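Local atomic coordinates of diacylglycerol lipase (Aspergillus oryzae, PDB entry 5XK2), a protein that probably hydrolyses mono- and diacylglycerols as a class 3 lipase of the alpha/beta-hydrolase fold, here in a closed conformation. Residues F20-A25 against Y176-P181; G39-C44 against G56-L61; V75-T80 against P140-Y145; F201-D206 against F265-W270. All coordinates share one frame; numbering follows the deposited sequence.

Interaction 1: F20-A25 against Y176-P181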
loop_
_atom_site.group_PDB
_atom_site.type_symbol
_atom_site.label_atom_id
_atom_site.label_comp_id
_atom_site.label_asym_id
_atom_site.label_seq_id
_atom_site.Cartn_x
_atom_site.Cartn_y
_atom_site.Cartn_z
ATOM N N PHE A 20 8.531 25.378 2.178
ATOM C CA PHE A 20 7.233 25.977 2.440
ATOM C C PHE A 20 6.074 25.329 1.669
ATOM O O PHE A 20 5.077 24.919 2.267
ATOM C CB PHE A 20 7.293 27.473 2.116
ATOM C CG PHE A 20 5.982 28.184 2.290
ATOM C CD1 PHE A 20 5.435 28.341 3.549
ATOM C CD2 PHE A 20 5.301 28.694 1.190
ATOM C CE1 PHE A 20 4.228 29.005 3.735
ATOM C CE2 PHE A 20 4.094 29.358 1.365
ATOM C CZ PHE A 20 3.550 29.506 2.627
ATOM N N TRP A 21 6.194 25.191 0.347
ATOM C CA TRP A 21 5.020 24.779 -0.423
ATOM C C TRP A 21 4.625 23.340 -0.115
ATOM O O TRP A 21 3.454 22.974 -0.282
ATOM C CB TRP A 21 5.242 24.980 -1.947
ATOM C CG TRP A 21 5.494 26.429 -2.253
ATOM C CD1 TRP A 21 6.685 27.003 -2.544
ATOM C CD2 TRP A 21 4.533 27.495 -2.195
ATOM N NE1 TRP A 21 6.531 28.371 -2.711
ATOM C CE2 TRP A 21 5.218 28.692 -2.482
ATOM C CE3 TRP A 21 3.159 27.548 -1.920
ATOM C CZ2 TRP A 21 4.576 29.928 -2.531
ATOM C CZ3 TRP A 21 2.523 28.781 -1.966
ATOM C CH2 TRP A 21 3.236 29.957 -2.261
ATOM N N VAL A 22 5.569 22.539 0.378
ATOM C CA VAL A 22 5.236 21.156 0.721
ATOM C C VAL A 22 4.194 21.118 1.856
ATOM O O VAL A 22 3.453 20.149 1.988
ATOM C CB VAL A 22 6.500 20.340 1.110
ATOM C CG1 VAL A 22 7.122 20.851 2.411
ATOM C CG2 VAL A 22 6.185 18.834 1.165
ATOM N N GLN A 23 4.117 22.180 2.646
ATOM C CA GLN A 23 3.122 22.232 3.714
ATOM C C GLN A 23 1.698 22.347 3.169
ATOM O O GLN A 23 0.737 21.925 3.824
ATOM C CB GLN A 23 3.425 23.391 4.666
ATOM C CG GLN A 23 4.717 23.195 5.455
ATOM C CD GLN A 23 5.039 24.397 6.291
ATOM O OE1 GLN A 23 4.176 24.903 6.998
ATOM N NE2 GLN A 23 6.270 24.894 6.184
ATOM N N TYR A 24 1.538 22.914 1.970
ATOM C CA TYR A 24 0.222 22.880 1.338
ATOM C C TYR A 24 -0.127 21.472 0.874
ATOM O O TYR A 24 -1.275 21.050 0.980
ATOM C CB TYR A 24 0.143 23.861 0.158
ATOM C CG TYR A 24 -0.019 25.297 0.590
ATOM C CD1 TYR A 24 -1.265 25.788 0.978
ATOM C CD2 TYR A 24 1.072 26.164 0.613
ATOM C CE1 TYR A 24 -1.420 27.097 1.373
ATOM C CE2 TYR A 24 0.931 27.484 1.016
ATOM C CZ TYR A 24 -0.318 27.947 1.388
ATOM O OH TYR A 24 -0.499 29.249 1.793
ATOM N N ALA A 25 0.857 20.757 0.338
ATOM C CA ALA A 25 0.668 19.347 0.038
ATOM C C ALA A 25 0.259 18.572 1.283
ATOM O O ALA A 25 -0.656 17.758 1.241
ATOM C CB ALA A 25 1.961 18.754 -0.554
ATOM N N TYR A 176 4.829 22.546 -7.868
ATOM C CA TYR A 176 5.650 21.848 -6.877
ATOM C C TYR A 176 5.118 20.437 -6.750
ATOM O O TYR A 176 4.031 20.220 -6.209
ATOM C CB TYR A 176 5.648 22.568 -5.514
ATOM C CG TYR A 176 6.252 23.960 -5.557
ATOM C CD1 TYR A 176 5.509 25.046 -6.028
ATOM C CD2 TYR A 176 7.568 24.178 -5.184
ATOM C CE1 TYR A 176 6.065 26.332 -6.082
ATOM C CE2 TYR A 176 8.131 25.442 -5.244
ATOM C CZ TYR A 176 7.372 26.512 -5.675
ATOM O OH TYR A 176 7.932 27.768 -5.731
ATOM N N ALA A 177 5.876 19.477 -7.269
ATOM C CA ALA A 177 5.412 18.094 -7.317
ATOM C C ALA A 177 6.317 17.223 -6.471
ATOM O O ALA A 177 7.323 16.713 -6.945
ATOM C CB ALA A 177 5.396 17.614 -8.763
ATOM N N TYR A 178 5.896 16.972 -5.241
ATOM C CA TYR A 178 6.763 16.267 -4.293
ATOM C C TYR A 178 6.500 14.781 -4.405
ATOM O O TYR A 178 5.382 14.356 -4.183
ATOM C CB TYR A 178 6.488 16.751 -2.864
ATOM C CG TYR A 178 6.789 18.217 -2.644
ATOM C CD1 TYR A 178 8.073 18.628 -2.271
ATOM C CD2 TYR A 178 5.794 19.191 -2.798
ATOM C CE1 TYR A 178 8.373 19.980 -2.070
ATOM C CE2 TYR A 178 6.075 20.536 -2.586
ATOM C CZ TYR A 178 7.366 20.925 -2.232
ATOM O OH TYR A 178 7.630 22.268 -2.026
ATOM N N ALA A 179 7.523 13.998 -4.749
ATOM C CA ALA A 179 7.408 12.533 -4.767
ATOM C C ALA A 179 6.465 12.043 -5.856
ATOM O O ALA A 179 5.767 11.055 -5.679
ATOM C CB ALA A 179 6.927 11.994 -3.393
ATOM N N ALA A 180 6.456 12.728 -6.991
ATOM C CA ALA A 180 5.501 12.403 -8.042
ATOM C C ALA A 180 5.879 11.158 -8.825
ATOM O O ALA A 180 7.036 10.999 -9.238
ATOM C CB ALA A 180 5.379 13.582 -9.020
ATOM N N PRO A 181 4.893 10.304 -9.079
ATOM C CA PRO A 181 4.950 9.332 -10.178
ATOM C C PRO A 181 5.171 10.022 -11.523
ATOM O O PRO A 181 4.893 11.210 -11.656
ATOM C CB PRO A 181 3.557 8.695 -10.170
ATOM C CG PRO A 181 2.991 8.963 -8.798
ATOM C CD PRO A 181 3.616 10.263 -8.335
#
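Trp21 and Tyr176 lie face against face in an offset stack: the five-membered ring of Trp21 and the Tyr176 ring have centroids 4.1 Å apart and planes inclined by 29°. The tilt brings Trp21 CD1 down near the rim of the tyrosine, 3.2 Å from Tyr176 CZ, while Trp21 CB sits over the same ring in a CH-pi contact. The opposite face of the indole is covered by Phe20, whose CD2 stands over its centre. Tyr178 receives Val22 on one face, with Val22 CB 3.5 Å from Tyr178 CZ, and the two side chains cross at about a right angle. Val22 CG2, anti to its backbone N, extends over the same ring toward Tyr178 CG and CD1. No hydrogen bond joins the two segments; the polar tips turn to the preceding helical turn, Tyr178 OH to Phe18 O, and Trp21 NE1 and Tyr176 OH to the two carboxylate oxygens of Asp17. All five touching residues are buried. On the central sheet of the alpha/beta-hydrolase fold, the 20-25 part of helix 14-27 crosses residues 176-178 of strand 173-178 at 69°, their axes 9.1 Å apart, with Trp21 also reaching Val148 on strand 146-152 and Tyr178 stacking on Phe201 of strand 198-203.

Interaction 2: G39-C44 against G56-L61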
loop_
_atom_site.group_PDB
_atom_site.type_symbol
_atom_site.label_atom_id
_atom_site.label_comp_id
_atom_site.label_asym_id
_atom_site.label_seq_id
_atom_site.Cartn_x
_atom_site.Cartn_y
_atom_site.Cartn_z
ATOM N N GLY A 39 -13.977 30.165 3.243
ATOM C CA GLY A 39 -13.708 30.974 4.415
ATOM C C GLY A 39 -13.065 30.237 5.582
ATOM O O GLY A 39 -12.611 30.882 6.530
ATOM N N GLU A 40 -13.011 28.902 5.543
ATOM C CA GLU A 40 -12.325 28.188 6.628
ATOM C C GLU A 40 -10.809 28.271 6.459
ATOM O O GLU A 40 -10.293 28.173 5.334
ATOM C CB GLU A 40 -12.785 26.727 6.709
ATOM C CG GLU A 40 -14.318 26.609 6.869
ATOM C CD GLU A 40 -14.798 25.183 7.118
ATOM O OE1 GLU A 40 -14.031 24.386 7.686
ATOM O OE2 GLU A 40 -15.956 24.888 6.756
ATOM N N LYS A 41 -10.102 28.490 7.560
ATOM C CA LYS A 41 -8.625 28.557 7.536
ATOM C C LYS A 41 -8.046 27.169 7.335
ATOM O O LYS A 41 -8.507 26.207 7.962
ATOM C CB LYS A 41 -8.089 29.132 8.849
ATOM C CG LYS A 41 -8.520 30.538 9.194
ATOM C CD LYS A 41 -8.076 31.507 8.148
ATOM C CE LYS A 41 -7.878 32.901 8.736
ATOM N NZ LYS A 41 -9.167 33.534 9.123
ATOM N N LEU A 42 -7.073 27.042 6.434
ATOM C CA LEU A 42 -6.310 25.804 6.347
ATOM C C LEU A 42 -5.666 25.522 7.693
ATOM O O LEU A 42 -5.114 26.415 8.310
ATOM C CB LEU A 42 -5.227 25.907 5.270
ATOM C CG LEU A 42 -5.706 25.840 3.818
ATOM C CD1 LEU A 42 -4.514 26.106 2.919
ATOM C CD2 LEU A 42 -6.319 24.476 3.481
ATOM N N ASN A 43 -5.772 24.294 8.163
ATOM C CA ASN A 43 -5.030 23.941 9.371
ATOM C C ASN A 43 -4.793 22.449 9.411
ATOM O O ASN A 43 -5.582 21.668 8.871
ATOM C CB ASN A 43 -5.763 24.434 10.622
ATOM C CG ASN A 43 -7.060 23.729 10.851
ATOM O OD1 ASN A 43 -7.123 22.750 11.612
ATOM N ND2 ASN A 43 -8.119 24.208 10.199
ATOM N N CYS A 44 -3.699 22.049 10.058
ATOM C CA CYS A 44 -3.320 20.645 10.082
ATOM C C CYS A 44 -3.243 20.178 11.525
ATOM O O CYS A 44 -2.383 20.639 12.268
ATOM C CB CYS A 44 -1.971 20.428 9.390
ATOM S SG CYS A 44 -1.929 21.174 7.684
ATOM N N GLY A 56 -2.111 32.603 7.341
ATOM C CA GLY A 56 -3.547 32.837 7.400
ATOM C C GLY A 56 -4.306 32.325 6.187
ATOM O O GLY A 56 -5.401 32.816 5.862
ATOM N N SER A 57 -3.738 31.330 5.512
ATOM C CA SER A 57 -4.305 30.918 4.226
ATOM C C SER A 57 -5.689 30.330 4.391
ATOM O O SER A 57 -5.960 29.595 5.336
ATOM C CB SER A 57 -3.385 29.942 3.521
ATOM O OG SER A 57 -2.108 30.560 3.411
ATOM N N THR A 58 -6.555 30.687 3.454
ATOM C CA THR A 58 -7.989 30.417 3.585
ATOM C C THR A 58 -8.531 29.635 2.402
ATOM O O THR A 58 -8.233 29.958 1.254
ATOM C CB THR A 58 -8.781 31.745 3.712
ATOM O OG1 THR A 58 -8.265 32.500 4.826
ATOM C CG2 THR A 58 -10.230 31.468 3.982
ATOM N N VAL A 59 -9.342 28.615 2.681
ATOM C CA VAL A 59 -9.996 27.854 1.607
ATOM C C VAL A 59 -11.051 28.676 0.884
ATOM O O VAL A 59 -11.899 29.311 1.504
ATOM C CB VAL A 59 -10.652 26.552 2.164
ATOM C CG1 VAL A 59 -11.443 25.825 1.069
ATOM C CG2 VAL A 59 -9.585 25.623 2.735
ATOM N N LYS A 60 -10.987 28.638 -0.445
ATOM C CA LYS A 60 -12.002 29.242 -1.321
ATOM C C LYS A 60 -12.942 28.130 -1.769
ATOM O O LYS A 60 -14.164 28.322 -1.827
ATOM C CB LYS A 60 -11.379 29.978 -2.507
ATOM C CG LYS A 60 -12.416 30.784 -3.301
ATOM C CD LYS A 60 -12.970 31.882 -2.377
ATOM C CE LYS A 60 -14.163 32.609 -2.929
ATOM N NZ LYS A 60 -14.537 33.686 -1.952
ATOM N N LEU A 61 -12.365 27.016 -2.215
ATOM C CA LEU A 61 -13.149 25.854 -2.621
ATOM C C LEU A 61 -12.426 24.583 -2.234
ATOM O O LEU A 61 -11.219 24.516 -2.345
ATOM C CB LEU A 61 -13.395 25.862 -4.140
ATOM C CG LEU A 61 -14.204 24.672 -4.684
ATOM C CD1 LEU A 61 -15.586 24.601 -4.052
ATOM C CD2 LEU A 61 -14.322 24.746 -6.184
HETATM O O HOH W 1 -4.569 28.982 7.693
#
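Lys41 and Thr58 form a single beta bridge, their CA atoms 4.4 Å apart, and backbone hydrogen bonds hold the chains together around it. The carbonyl of Glu40 accepts from Val59 N at 2.9 Å, and one step further Gly39 N gives its hydrogen to Val59 O over 2.8 Å. Beyond Lys41, Leu42 N donates to Ser57 O at 3.0 Å. Ser57 O has a second donor, a water that also donates to Leu42 O, 2.7 Å away, and so bridges the two carbonyls. Lys41 O is taken by Asn43 ND2 within the same segment, and Asn43 O accepts from the side-chain amides of Asn32 and Asn33. Ser57 OG turns from the contact to Tyr24 OH, and Glu40 OE2 accepts from Lys37 N.

Side-chain carbons pack beside these bonds. Leu42 CD2 meets Val59 CG2 at 3.5 Å, the two side chains crossing at about a right angle, and Leu42 CD1 lies near Ser57 CB. Thr58 CG2, anti to its backbone N, rests on the Gly39 peptide, whereas the bent Lys41 chain lays CD 3.5 Å from Thr58 OG1. Gly56, at positive phi, closes helix 50-55 with a Schellman motif.

The loop 39-44 thereby adds a short bridge to strand 58-65, an edge strand of the main sheet, whose other neighbour is strand 71-78. Leu42 packs on Phe74 and Ala76 of that strand and on Val52 of helix 50-55, and the disulfide Cys44-Cys49 ties the loop to the approach of the same helix.

Interaction 3: V75-T80 against P140-Y145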
loop_
_atom_site.group_PDB
_atom_site.type_symbol
_atom_site.label_atom_id
_atom_site.label_comp_id
_atom_site.label_asym_id
_atom_site.label_seq_id
_atom_site.Cartn_x
_atom_site.Cartn_y
_atom_site.Cartn_z
ATOM N N VAL A 75 -8.675 24.825 -3.377
ATOM C CA VAL A 75 -8.085 26.066 -3.868
ATOM C C VAL A 75 -8.095 27.025 -2.698
ATOM O O VAL A 75 -9.151 27.262 -2.103
ATOM C CB VAL A 75 -8.863 26.669 -5.044
ATOM C CG1 VAL A 75 -8.159 27.928 -5.537
ATOM C CG2 VAL A 75 -8.975 25.649 -6.179
ATOM N N ALA A 76 -6.925 27.540 -2.341
ATOM C CA ALA A 76 -6.814 28.428 -1.186
ATOM C C ALA A 76 -6.153 29.747 -1.565
ATOM O O ALA A 76 -5.471 29.850 -2.600
ATOM C CB ALA A 76 -6.017 27.739 -0.076
ATOM N N VAL A 77 -6.388 30.765 -0.745
ATOM C CA VAL A 77 -5.803 32.077 -0.979
ATOM C C VAL A 77 -4.793 32.349 0.124
ATOM O O VAL A 77 -5.142 32.285 1.315
ATOM C CB VAL A 77 -6.876 33.186 -0.974
ATOM C CG1 VAL A 77 -6.221 34.546 -1.119
ATOM C CG2 VAL A 77 -7.893 32.957 -2.078
ATOM N N ASP A 78 -3.555 32.648 -0.268
ATOM C CA ASP A 78 -2.513 33.018 0.677
ATOM C C ASP A 78 -2.199 34.501 0.446
ATOM O O ASP A 78 -1.505 34.857 -0.509
ATOM C CB ASP A 78 -1.285 32.126 0.454
ATOM C CG ASP A 78 -0.127 32.437 1.387
ATOM O OD1 ASP A 78 -0.055 33.545 1.947
ATOM O OD2 ASP A 78 0.761 31.556 1.531
ATOM N N ASN A 79 -2.694 35.359 1.338
ATOM C CA ASN A 79 -2.519 36.800 1.155
ATOM C C ASN A 79 -1.188 37.276 1.707
ATOM O O ASN A 79 -0.753 38.395 1.449
ATOM C CB ASN A 79 -3.671 37.568 1.803
ATOM C CG ASN A 79 -4.952 37.455 1.005
ATOM O OD1 ASN A 79 -4.930 37.551 -0.230
ATOM N ND2 ASN A 79 -6.078 37.244 1.704
ATOM N N THR A 80 -0.525 36.415 2.462
ATOM C CA THR A 80 0.791 36.759 2.971
ATOM C C THR A 80 1.817 36.637 1.865
ATOM O O THR A 80 2.637 37.537 1.656
ATOM C CB THR A 80 1.158 35.863 4.152
ATOM O OG1 THR A 80 0.206 36.101 5.185
ATOM C CG2 THR A 80 2.565 36.173 4.666
ATOM N N PRO A 140 -9.902 39.010 -10.129
ATOM C CA PRO A 140 -10.008 40.479 -10.049
ATOM C C PRO A 140 -9.472 41.110 -8.773
ATOM O O PRO A 140 -8.856 42.167 -8.866
ATOM C CB PRO A 140 -11.520 40.725 -10.155
ATOM C CG PRO A 140 -12.028 39.572 -10.905
ATOM C CD PRO A 140 -11.212 38.400 -10.420
ATOM N N GLU A 141 -9.683 40.490 -7.614
ATOM C CA GLU A 141 -9.192 41.080 -6.373
ATOM C C GLU A 141 -7.801 40.577 -5.976
ATOM O O GLU A 141 -7.262 40.992 -4.955
ATOM C CB GLU A 141 -10.175 40.804 -5.224
ATOM C CG GLU A 141 -11.607 41.336 -5.432
ATOM C CD GLU A 141 -11.683 42.853 -5.591
ATOM O OE1 GLU A 141 -10.697 43.541 -5.236
ATOM O OE2 GLU A 141 -12.738 43.359 -6.064
ATOM N N HIS A 142 -7.328 39.553 -6.674
ATOM C CA HIS A 142 -5.991 38.964 -6.500
ATOM C C HIS A 142 -5.082 39.056 -7.733
ATOM O O HIS A 142 -4.447 38.061 -8.055
ATOM C CB HIS A 142 -6.130 37.543 -5.980
ATOM C CG HIS A 142 -7.039 37.454 -4.787
ATOM N ND1 HIS A 142 -8.407 37.340 -4.910
ATOM C CD2 HIS A 142 -6.788 37.528 -3.455
ATOM C CE1 HIS A 142 -8.959 37.309 -3.708
ATOM N NE2 HIS A 142 -7.998 37.418 -2.805
ATOM N N SER A 143 -5.258 40.067 -8.581
ATOM C CA SER A 143 -4.803 39.982 -9.980
ATOM C C SER A 143 -3.310 39.689 -10.206
ATOM O O SER A 143 -2.959 39.082 -11.213
ATOM C CB SER A 143 -5.167 41.276 -10.725
ATOM O OG SER A 143 -4.495 42.389 -10.176
ATOM N N ASP A 144 -2.446 40.122 -9.296
ATOM C CA ASP A 144 -1.005 39.906 -9.457
ATOM C C ASP A 144 -0.471 38.700 -8.686
ATOM O O ASP A 144 0.737 38.540 -8.562
ATOM C CB ASP A 144 -0.228 41.160 -9.060
ATOM C CG ASP A 144 -0.432 41.539 -7.617
ATOM O OD1 ASP A 144 -1.407 41.055 -6.999
ATOM O OD2 ASP A 144 0.374 42.343 -7.104
ATOM N N TYR A 145 -1.355 37.893 -8.108
ATOM C CA TYR A 145 -0.911 36.737 -7.328
ATOM C C TYR A 145 -0.306 35.635 -8.184
ATOM O O TYR A 145 -0.723 35.427 -9.338
ATOM C CB TYR A 145 -2.086 36.145 -6.522
ATOM C CG TYR A 145 -2.477 36.901 -5.265
ATOM C CD1 TYR A 145 -2.380 38.287 -5.187
ATOM C CD2 TYR A 145 -2.959 36.222 -4.158
ATOM C CE1 TYR A 145 -2.735 38.977 -4.039
ATOM C CE2 TYR A 145 -3.324 36.900 -2.994
ATOM C CZ TYR A 145 -3.204 38.281 -2.943
ATOM O OH TYR A 145 -3.558 38.971 -1.824
#
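His142 and Tyr145 are the two residues of the loop 140-145 that meet strand 71-78 and the turn after it. The His142 ring comes first: its NE2 and CD2 lie 3.8 Å from Val77 CG1, the two side chains crossing at about a right angle, while Asn79 OD1 sits at the ring edge, 3.7 Å from His142 CD2. ND1, at the other side of the ring, bonds to Leu138 O and ties the imidazole to the end of helix 118-138. From His142 the chain makes a type I beta turn, closed by Tyr145 N to His142 O at 3.1 Å, with Asp144 in a salt bridge to Lys82. Tyr145 then points back across the contact. Its OH donates to Asn79 OD1 over a short 2.5 Å, arriving tilted 26° from the amide carbonyl plane, and amide and ring stand 79° apart. One face of the tyrosine is covered at its centre by His142 CB, and Tyr145 CE2 approaches Asp78 O at 3.7 Å. This surface contact joins the end of one sheet strand to the helix-to-strand connection, a turn leading from helix 118-138 into strand 146-152 in the alpha/beta-hydrolase fold.

Interaction 4: F201-D206 against F265-W270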
loop_
_atom_site.group_PDB
_atom_site.type_symbol
_atom_site.label_atom_id
_atom_site.label_comp_id
_atom_site.label_asym_id
_atom_site.label_seq_id
_atom_site.Cartn_x
_atom_site.Cartn_y
_atom_site.Cartn_z
ATOM N N PHE A 201 10.247 16.774 -7.096
ATOM C CA PHE A 201 11.173 16.238 -6.095
ATOM C C PHE A 201 11.153 14.736 -6.001
ATOM O O PHE A 201 10.121 14.097 -6.172
ATOM C CB PHE A 201 10.840 16.820 -4.714
ATOM C CG PHE A 201 10.972 18.309 -4.664
ATOM C CD1 PHE A 201 9.922 19.111 -5.064
ATOM C CD2 PHE A 201 12.147 18.898 -4.240
ATOM C CE1 PHE A 201 10.029 20.502 -5.030
ATOM C CE2 PHE A 201 12.280 20.276 -4.218
ATOM C CZ PHE A 201 11.214 21.084 -4.619
ATOM N N THR A 202 12.318 14.177 -5.693
ATOM C CA THR A 202 12.436 12.777 -5.309
ATOM C C THR A 202 13.261 12.686 -4.037
ATOM O O THR A 202 13.981 13.625 -3.676
ATOM C CB THR A 202 13.149 11.948 -6.362
ATOM O OG1 THR A 202 14.470 12.494 -6.532
ATOM C CG2 THR A 202 12.383 11.971 -7.711
ATOM N N HIS A 203 13.161 11.561 -3.351
ATOM C CA HIS A 203 13.885 11.421 -2.093
ATOM C C HIS A 203 14.529 10.063 -2.019
ATOM O O HIS A 203 13.819 9.059 -1.931
ATOM C CB HIS A 203 12.931 11.616 -0.910
ATOM C CG HIS A 203 13.607 11.498 0.426
ATOM N ND1 HIS A 203 13.062 10.790 1.473
ATOM C CD2 HIS A 203 14.795 11.983 0.872
ATOM C CE1 HIS A 203 13.870 10.859 2.521
ATOM N NE2 HIS A 203 14.930 11.570 2.184
ATOM N N ASN A 204 15.863 10.040 -2.028
ATOM C CA ASN A 204 16.610 8.781 -1.929
ATOM C C ASN A 204 16.010 7.711 -2.840
ATOM O O ASN A 204 15.838 7.949 -4.046
ATOM C CB ASN A 204 16.683 8.322 -0.461
ATOM C CG ASN A 204 17.598 9.219 0.361
ATOM O OD1 ASN A 204 18.581 9.744 -0.165
ATOM N ND2 ASN A 204 17.281 9.394 1.644
ATOM N N ASP A 205 15.706 6.549 -2.268
ATOM C CA ASP A 205 15.237 5.374 -3.012
ATOM C C ASP A 205 13.712 5.248 -3.048
ATOM O O ASP A 205 13.179 4.146 -3.176
ATOM C CB ASP A 205 15.887 4.080 -2.490
ATOM C CG ASP A 205 15.676 3.847 -1.010
ATOM O OD1 ASP A 205 15.137 4.727 -0.310
ATOM O OD2 ASP A 205 16.088 2.754 -0.545
ATOM N N ASP A 206 13.004 6.349 -2.837
ATOM C CA ASP A 206 11.526 6.311 -2.896
ATOM C C ASP A 206 11.053 5.531 -4.142
ATOM O O ASP A 206 11.469 5.819 -5.249
ATOM C CB ASP A 206 11.021 7.759 -2.920
ATOM C CG ASP A 206 9.507 7.874 -3.018
ATOM O OD1 ASP A 206 8.795 6.844 -3.024
ATOM O OD2 ASP A 206 9.041 9.036 -3.072
ATOM N N PHE A 265 9.676 2.256 0.950
ATOM C CA PHE A 265 8.535 3.146 1.020
ATOM C C PHE A 265 8.681 4.246 2.082
ATOM O O PHE A 265 8.148 5.334 1.915
ATOM C CB PHE A 265 7.242 2.365 1.263
ATOM C CG PHE A 265 6.033 3.176 0.975
ATOM C CD1 PHE A 265 5.628 3.380 -0.326
ATOM C CD2 PHE A 265 5.351 3.812 2.002
ATOM C CE1 PHE A 265 4.536 4.164 -0.603
ATOM C CE2 PHE A 265 4.246 4.603 1.732
ATOM C CZ PHE A 265 3.841 4.779 0.429
ATOM N N HIS A 266 9.439 3.986 3.144
ATOM C CA HIS A 266 9.682 5.013 4.159
ATOM C C HIS A 266 10.163 6.324 3.516
ATOM O O HIS A 266 9.806 7.407 3.967
ATOM C CB HIS A 266 10.711 4.517 5.183
ATOM C CG HIS A 266 12.075 4.299 4.610
ATOM N ND1 HIS A 266 13.071 5.253 4.669
ATOM C CD2 HIS A 266 12.596 3.255 3.915
ATOM C CE1 HIS A 266 14.156 4.794 4.063
ATOM N NE2 HIS A 266 13.895 3.585 3.600
ATOM N N SER A 267 10.947 6.212 2.445
ATOM C CA SER A 267 11.502 7.396 1.770
ATOM C C SER A 267 10.407 8.268 1.165
ATOM O O SER A 267 10.577 9.471 0.993
ATOM C CB SER A 267 12.485 6.979 0.674
ATOM O OG SER A 267 13.619 6.349 1.276
ATOM N N HIS A 268 9.271 7.650 0.852
ATOM C CA HIS A 268 8.185 8.359 0.173
ATOM C C HIS A 268 7.514 9.408 1.043
ATOM O O HIS A 268 6.937 10.358 0.509
ATOM C CB HIS A 268 7.109 7.354 -0.305
ATOM C CG HIS A 268 6.056 7.955 -1.186
ATOM N ND1 HIS A 268 6.350 8.580 -2.381
ATOM C CD2 HIS A 268 4.705 7.964 -1.078
ATOM C CE1 HIS A 268 5.223 8.972 -2.957
ATOM N NE2 HIS A 268 4.210 8.607 -2.187
ATOM N N VAL A 269 7.524 9.218 2.364
ATOM C CA VAL A 269 6.733 10.099 3.208
ATOM C C VAL A 269 7.539 11.233 3.815
ATOM O O VAL A 269 6.955 12.094 4.468
ATOM C CB VAL A 269 6.004 9.308 4.323
ATOM C CG1 VAL A 269 5.227 8.161 3.692
ATOM C CG2 VAL A 269 6.996 8.764 5.347
ATOM N N TRP A 270 8.856 11.261 3.571
ATOM C CA TRP A 270 9.687 12.324 4.127
ATOM C C TRP A 270 10.237 13.197 3.000
ATOM O O TRP A 270 11.288 12.892 2.438
ATOM C CB TRP A 270 10.855 11.709 4.933
ATOM C CG TRP A 270 10.390 10.918 6.116
ATOM C CD1 TRP A 270 10.253 9.564 6.198
ATOM C CD2 TRP A 270 9.969 11.443 7.392
ATOM N NE1 TRP A 270 9.771 9.209 7.450
ATOM C CE2 TRP A 270 9.590 10.344 8.190
ATOM C CE3 TRP A 270 9.864 12.731 7.918
ATOM C CZ2 TRP A 270 9.118 10.500 9.500
ATOM C CZ3 TRP A 270 9.408 12.877 9.238
ATOM C CH2 TRP A 270 9.042 11.769 9.999
HETATM O O HOH W 2 15.181 7.833 2.945
HETATM O O HOH W 3 15.393 1.955 1.948
#
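Ser267 OG is gripped by two partners, donating to Asp205 OD1 at 2.7 Å and accepting from a water that is itself bonded to Asn204 ND2. The Asp205 bond pins the type II' turn 203-206, which begins at the last residue of strand 198-203, to the loop carrying His268; with Ser153, Asp206 and His268 match the Ser-His-Asp triad of alpha/beta-hydrolases and are probably the catalytic acid and base. His268 ND1 donates to Asp206 OD2 over 2.8 Å, nearly straight at 168°, in the imidazole plane and on the syn side of the carboxylate. The two planes are 60° apart. Asp206 CG stands anti to its backbone N (chi1 178°), which sets CG 3.3 Å from His268 ND1. Tyr271 OH also bonds to OD2 and Val208 N to OD1, fixing the carboxylate, while His268 NE2 reaches Ser153 OG. A second water joins Asp205 OD2 to His266 NE2, and His266 ND1 bonds to Asp231. Nearby, Phe265 and His266 pack on Thr99 of the second subunit. His203 completes the clamp: its NE2 bonds to Ala229 O, and its ND1 donates to Ser267 O at 2.9 Å in both the ring and the carbonyl planes, while Trp270 O lies over the ring face.

In the fold
All four contacts reach the same sheet, with interactions 2 and 3 toward its 58-65 edge and interaction 4 at the probable active site, about 32 Å from interaction 3 between centres. Interaction 1 lies between them, about 5 Å from the centre of the chain. Tyr24 on its helix probably hydrogen-bonds to both Ser57 of interaction 2 and Asp78 of interaction 3, with Ser57 OG and Asp78 OD2 each 2.6 Å from Tyr24 OH. Interactions 2 and 3 join directly through the neighbouring strands 58-65 and 71-78. Toward the likely triad, Tyr178 packs on Phe201, and Ala179 O lies 3.5 Å from His268 CE1, linking interaction 1 with interaction 4.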